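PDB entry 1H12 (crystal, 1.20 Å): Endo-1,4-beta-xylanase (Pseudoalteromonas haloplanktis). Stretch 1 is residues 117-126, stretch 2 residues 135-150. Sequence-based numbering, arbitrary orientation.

Stretch 1 (117-126) KKQGVYAWKL
Stretch 2 135-150: YKVDEGPAPDGEEYFA

What fills the apolar centre? The helix that includes residues 144-150 and continues beyond them presents Phe149 (chi1 m, -73°; chi2 -47°) to Tyr122 (chi1 m, -75°; chi2 65°). Tyr122 CD2 lies 3.7 Å from Phe149 CE2, with the ring centroids 5.2 Å apart and the planes at 55°, an oblique pairing. Further along, Val121 (chi1 m) points toward the second stretch and sets CG2 4.0 Å from Pro141 CB. Trp124 and Ala142 likewise point toward each other's stretch, and their CB atoms meet at 3.9 Å.

How is the backbone of Tyr122 held beside these apolar groups? The side chain of Glu146 starts out sideways, but chi1 m and chi2 p (83°) fold its carboxylate back to the first stretch. There Glu146 OE2 accepts a nearly straight hydrogen bond from Tyr122 N, at 2.8 Å and 166°, with OE2 at the edge of the tyrosine ring, near its plane. A water fills the remaining gap: its oxygen lies 2.7 Å from Tyr122 O and 2.7 Å from Glu146 OE1, and accepts from Ala142 N (2.9 Å). Tyr122 O also receives a CA-H...O contact from Pro141 CA at 3.4 Å.

What register joins the two strands? They run antiparallel. Lys125 pairs with Asp138, CA atoms 5.3 Å apart, and Leu126 with Lys136, 4.4 Å apart; the one-residue shift is a beta bulge. Lys125 O accordingly accepts twice, from Val137 N at 2.8 Å and from Asp138 N at 3.2 Å, because Val137, at phi/psi -82/-46, is the extra residue of the bulge. The side chains of Lys125 and Asp138 share one face of the sheet, those of Leu126 and Lys136 the other, where Leu126 CD1 lies 3.8 Å from Lys136 CG. Both chains turn a corner, at Trp124 (phi/psi -72/-26) and at Val137 and Gly140; past the bulge, Trp124 N donates to Gly140 O at 2.9 Å.

Which polar side chains close the edge? Asp138 (chi1 t) uses both carboxylate oxygens: OD2 accepts from Trp124 NE1 at 2.9 Å, with the indole turned by chi1 p (85°) and chi2 -87°, while OD1 takes Gly140 N of its own stretch at 3.0 Å. Farther out, a type II turn from Lys118 to Val121, with Gly120 at positive phi (74°), is closed by Val121 N to Lys118 O, 3.1 Å. From its start Lys118 extends (m, t, t, t) to a salt bridge, NZ to Glu139 OE1, 2.9 Å.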

# COMPACT_ATOMS: atom_id res chain seq x y z
N LYS A 117 -18.78 -7.68 -13.83
CA LYS A 117 -17.80 -6.74 -13.25
C LYS A 117 -17.18 -7.22 -11.96
O LYS A 117 -16.10 -6.74 -11.56
CB LYS A 117 -18.43 -5.37 -13.05
CG LYS A 117 -18.71 -4.64 -14.37
CD LYS A 117 -19.21 -3.25 -14.14
CE LYS A 117 -19.40 -2.43 -15.47
NZ LYS A 117 -20.69 -2.90 -16.08
N LYS A 118 -17.79 -8.20 -11.30
CA LYS A 118 -17.26 -8.78 -10.06
C LYS A 118 -16.50 -10.05 -10.29
O LYS A 118 -15.86 -10.57 -9.35
CB LYS A 118 -18.40 -9.08 -9.09
CG LYS A 118 -18.91 -7.82 -8.38
CD LYS A 118 -20.09 -8.07 -7.54
CE LYS A 118 -20.48 -6.80 -6.78
NZ LYS A 118 -21.84 -7.04 -6.10
N GLN A 119 -16.55 -10.63 -11.48
CA GLN A 119 -15.95 -11.95 -11.71
C GLN A 119 -14.47 -11.95 -11.46
O GLN A 119 -13.73 -11.24 -12.13
CB GLN A 119 -16.25 -12.41 -13.14
CG GLN A 119 -17.74 -12.71 -13.33
CD GLN A 119 -18.12 -13.05 -14.75
OE1 GLN A 119 -17.31 -12.91 -15.65
NE2 GLN A 119 -19.37 -13.47 -14.95
N GLY A 120 -14.04 -12.77 -10.51
CA GLY A 120 -12.64 -12.89 -10.19
C GLY A 120 -12.00 -11.77 -9.44
O GLY A 120 -10.81 -11.84 -9.16
N VAL A 121 -12.74 -10.70 -9.12
CA VAL A 121 -12.19 -9.66 -8.25
C VAL A 121 -12.36 -10.08 -6.79
O VAL A 121 -13.12 -11.00 -6.50
CB VAL A 121 -12.77 -8.25 -8.53
CG1 VAL A 121 -12.78 -7.97 -10.05
CG2 VAL A 121 -14.14 -8.03 -7.94
N TYR A 122 -11.68 -9.39 -5.91
CA TYR A 122 -11.61 -9.80 -4.51
C TYR A 122 -12.44 -8.87 -3.64
O TYR A 122 -12.21 -7.65 -3.57
CB TYR A 122 -10.11 -9.86 -4.08
CG TYR A 122 -9.41 -11.08 -4.65
CD1 TYR A 122 -9.24 -11.25 -5.99
CD2 TYR A 122 -9.03 -12.11 -3.81
CE1 TYR A 122 -8.73 -12.44 -6.50
CE2 TYR A 122 -8.49 -13.27 -4.28
CZ TYR A 122 -8.37 -13.47 -5.64
OH TYR A 122 -7.93 -14.68 -6.10
N ALA A 123 -13.43 -9.45 -3.00
CA ALA A 123 -14.38 -8.72 -2.14
C ALA A 123 -13.63 -8.01 -1.03
O ALA A 123 -12.91 -8.63 -0.25
CB ALA A 123 -15.33 -9.73 -1.55
N TRP A 124 -13.83 -6.70 -0.93
CA TRP A 124 -12.98 -5.90 -0.07
C TRP A 124 -13.23 -6.08 1.40
O TRP A 124 -12.34 -5.83 2.20
CB TRP A 124 -12.99 -4.43 -0.45
CG TRP A 124 -14.11 -3.62 0.12
CD1 TRP A 124 -15.36 -3.44 -0.38
CD2 TRP A 124 -14.06 -2.82 1.32
NE1 TRP A 124 -16.06 -2.56 0.41
CE2 TRP A 124 -15.26 -2.17 1.46
CE3 TRP A 124 -13.07 -2.58 2.27
CZ2 TRP A 124 -15.52 -1.26 2.49
CZ3 TRP A 124 -13.31 -1.73 3.29
CH2 TRP A 124 -14.53 -1.05 3.39
N LYS A 125 -14.46 -6.48 1.76
CA LYS A 125 -14.85 -6.59 3.16
C LYS A 125 -15.58 -7.88 3.46
O LYS A 125 -16.68 -8.13 2.92
CB LYS A 125 -15.72 -5.41 3.59
CG LYS A 125 -15.97 -5.34 5.06
CD LYS A 125 -16.99 -4.27 5.48
CE LYS A 125 -16.41 -2.96 5.45
NZ LYS A 125 -17.55 -2.02 6.05
N LEU A 126 -14.95 -8.70 4.28
CA LEU A 126 -15.50 -9.93 4.83
C LEU A 126 -15.68 -9.73 6.33
O LEU A 126 -15.03 -8.89 6.95
CB LEU A 126 -14.57 -11.10 4.59
CG LEU A 126 -14.68 -11.87 3.25
CD1 LEU A 126 -14.68 -11.08 2.04
CD2 LEU A 126 -13.57 -12.89 3.24
N TYR A 135 -18.08 -14.59 5.72
CA TYR A 135 -18.99 -14.22 4.63
C TYR A 135 -18.59 -12.88 4.11
O TYR A 135 -17.87 -12.10 4.74
CB TYR A 135 -20.47 -14.21 5.10
CG TYR A 135 -20.81 -13.06 6.01
CD1 TYR A 135 -20.44 -13.07 7.35
CD2 TYR A 135 -21.46 -11.93 5.53
CE1 TYR A 135 -20.71 -11.97 8.17
CE2 TYR A 135 -21.77 -10.87 6.33
CZ TYR A 135 -21.40 -10.88 7.67
OH TYR A 135 -21.65 -9.79 8.49
N LYS A 136 -19.01 -12.62 2.89
CA LYS A 136 -18.72 -11.34 2.22
C LYS A 136 -19.76 -10.30 2.58
O LYS A 136 -20.97 -10.48 2.41
CB LYS A 136 -18.74 -11.53 0.69
CG LYS A 136 -17.70 -12.52 0.20
CD LYS A 136 -17.69 -12.71 -1.30
CE LYS A 136 -16.55 -13.58 -1.80
NZ LYS A 136 -16.76 -15.01 -1.38
N VAL A 137 -19.28 -9.21 3.13
CA VAL A 137 -20.14 -8.04 3.44
C VAL A 137 -20.34 -7.21 2.21
O VAL A 137 -21.45 -6.73 1.92
CB VAL A 137 -19.54 -7.22 4.59
CG1 VAL A 137 -20.39 -5.98 4.87
CG2 VAL A 137 -19.37 -8.04 5.86
N ASP A 138 -19.25 -6.95 1.48
CA ASP A 138 -19.27 -6.12 0.27
C ASP A 138 -18.40 -6.85 -0.74
O ASP A 138 -17.21 -7.06 -0.52
CB ASP A 138 -18.80 -4.74 0.58
CG ASP A 138 -18.99 -3.76 -0.54
OD1 ASP A 138 -19.12 -4.17 -1.71
OD2 ASP A 138 -18.92 -2.51 -0.27
N GLU A 139 -19.00 -7.27 -1.84
CA GLU A 139 -18.33 -7.97 -2.92
C GLU A 139 -17.50 -7.06 -3.82
O GLU A 139 -16.68 -7.56 -4.59
CB GLU A 139 -19.32 -8.68 -3.80
CG GLU A 139 -20.09 -9.80 -3.12
CD GLU A 139 -21.16 -10.41 -4.05
OE1 GLU A 139 -21.75 -9.65 -4.82
OE2 GLU A 139 -21.41 -11.58 -4.03
N GLY A 140 -17.69 -5.77 -3.75
CA GLY A 140 -16.92 -4.88 -4.58
C GLY A 140 -15.43 -4.89 -4.14
O GLY A 140 -15.13 -5.15 -2.98
N PRO A 141 -14.53 -4.60 -5.06
CA PRO A 141 -13.10 -4.64 -4.77
C PRO A 141 -12.57 -3.34 -4.18
O PRO A 141 -13.19 -2.29 -4.27
CB PRO A 141 -12.49 -4.88 -6.14
CG PRO A 141 -13.41 -4.09 -7.08
CD PRO A 141 -14.80 -4.30 -6.50
N ALA A 142 -11.37 -3.44 -3.62
CA ALA A 142 -10.50 -2.30 -3.29
C ALA A 142 -9.26 -2.55 -4.16
O ALA A 142 -8.39 -3.31 -3.74
CB ALA A 142 -10.15 -2.23 -1.84
N PRO A 143 -9.22 -1.99 -5.38
CA PRO A 143 -8.26 -2.50 -6.38
C PRO A 143 -6.79 -2.50 -6.07
O PRO A 143 -6.06 -3.25 -6.70
CB PRO A 143 -8.60 -1.68 -7.60
CG PRO A 143 -10.11 -1.49 -7.50
CD PRO A 143 -10.30 -1.21 -6.02
N ASP A 144 -6.29 -1.67 -5.14
CA ASP A 144 -4.91 -1.84 -4.74
C ASP A 144 -4.63 -3.15 -4.02
O ASP A 144 -3.48 -3.58 -3.98
CB ASP A 144 -4.36 -0.64 -4.00
CG ASP A 144 -4.97 -0.35 -2.64
OD1 ASP A 144 -6.18 -0.72 -2.46
OD2 ASP A 144 -4.29 0.25 -1.79
N GLY A 145 -5.65 -3.80 -3.46
CA GLY A 145 -5.48 -5.15 -2.93
C GLY A 145 -5.05 -6.11 -4.05
O GLY A 145 -4.04 -6.78 -3.90
N GLU A 146 -5.79 -6.14 -5.15
CA GLU A 146 -5.40 -6.98 -6.27
C GLU A 146 -4.00 -6.60 -6.78
O GLU A 146 -3.22 -7.50 -7.13
CB GLU A 146 -6.42 -6.86 -7.43
CG GLU A 146 -7.74 -7.57 -7.20
CD GLU A 146 -8.82 -6.87 -6.40
OE1 GLU A 146 -8.49 -5.89 -5.66
OE2 GLU A 146 -9.98 -7.29 -6.52
N GLU A 147 -3.68 -5.31 -6.83
CA GLU A 147 -2.34 -4.92 -7.23
C GLU A 147 -1.26 -5.55 -6.35
O GLU A 147 -0.27 -6.09 -6.85
CB GLU A 147 -2.18 -3.39 -7.23
CG GLU A 147 -3.06 -2.68 -8.23
CD GLU A 147 -2.83 -1.21 -8.31
OE1 GLU A 147 -2.83 -0.58 -7.18
OE2 GLU A 147 -2.62 -0.64 -9.38
N TYR A 148 -1.42 -5.43 -5.03
CA TYR A 148 -0.47 -6.03 -4.11
C TYR A 148 -0.49 -7.54 -4.17
O TYR A 148 0.56 -8.18 -4.04
CB TYR A 148 -0.66 -5.52 -2.68
CG TYR A 148 0.08 -4.25 -2.33
CD1 TYR A 148 1.36 -4.31 -1.83
CD2 TYR A 148 -0.50 -3.01 -2.49
CE1 TYR A 148 2.02 -3.19 -1.42
CE2 TYR A 148 0.18 -1.85 -2.12
CZ TYR A 148 1.45 -1.96 -1.57
OH TYR A 148 2.14 -0.85 -1.13
N PHE A 149 -1.67 -8.18 -4.36
CA PHE A 149 -1.68 -9.61 -4.49
C PHE A 149 -0.83 -10.05 -5.67
O PHE A 149 -0.04 -11.00 -5.58
CB PHE A 149 -3.10 -10.19 -4.70
CG PHE A 149 -4.04 -10.21 -3.51
CD1 PHE A 149 -3.63 -10.67 -2.26
CD2 PHE A 149 -5.37 -9.87 -3.65
CE1 PHE A 149 -4.51 -10.77 -1.22
CE2 PHE A 149 -6.26 -9.98 -2.60
CZ PHE A 149 -5.82 -10.43 -1.38
N ALA A 150 -1.02 -9.39 -6.83
CA ALA A 150 -0.23 -9.76 -8.01
C ALA A 150 1.25 -9.59 -7.77
O ALA A 150 2.06 -10.45 -8.11
CB ALA A 150 -0.67 -8.93 -9.20
O HOH W 1 -10.06 -5.97 -3.46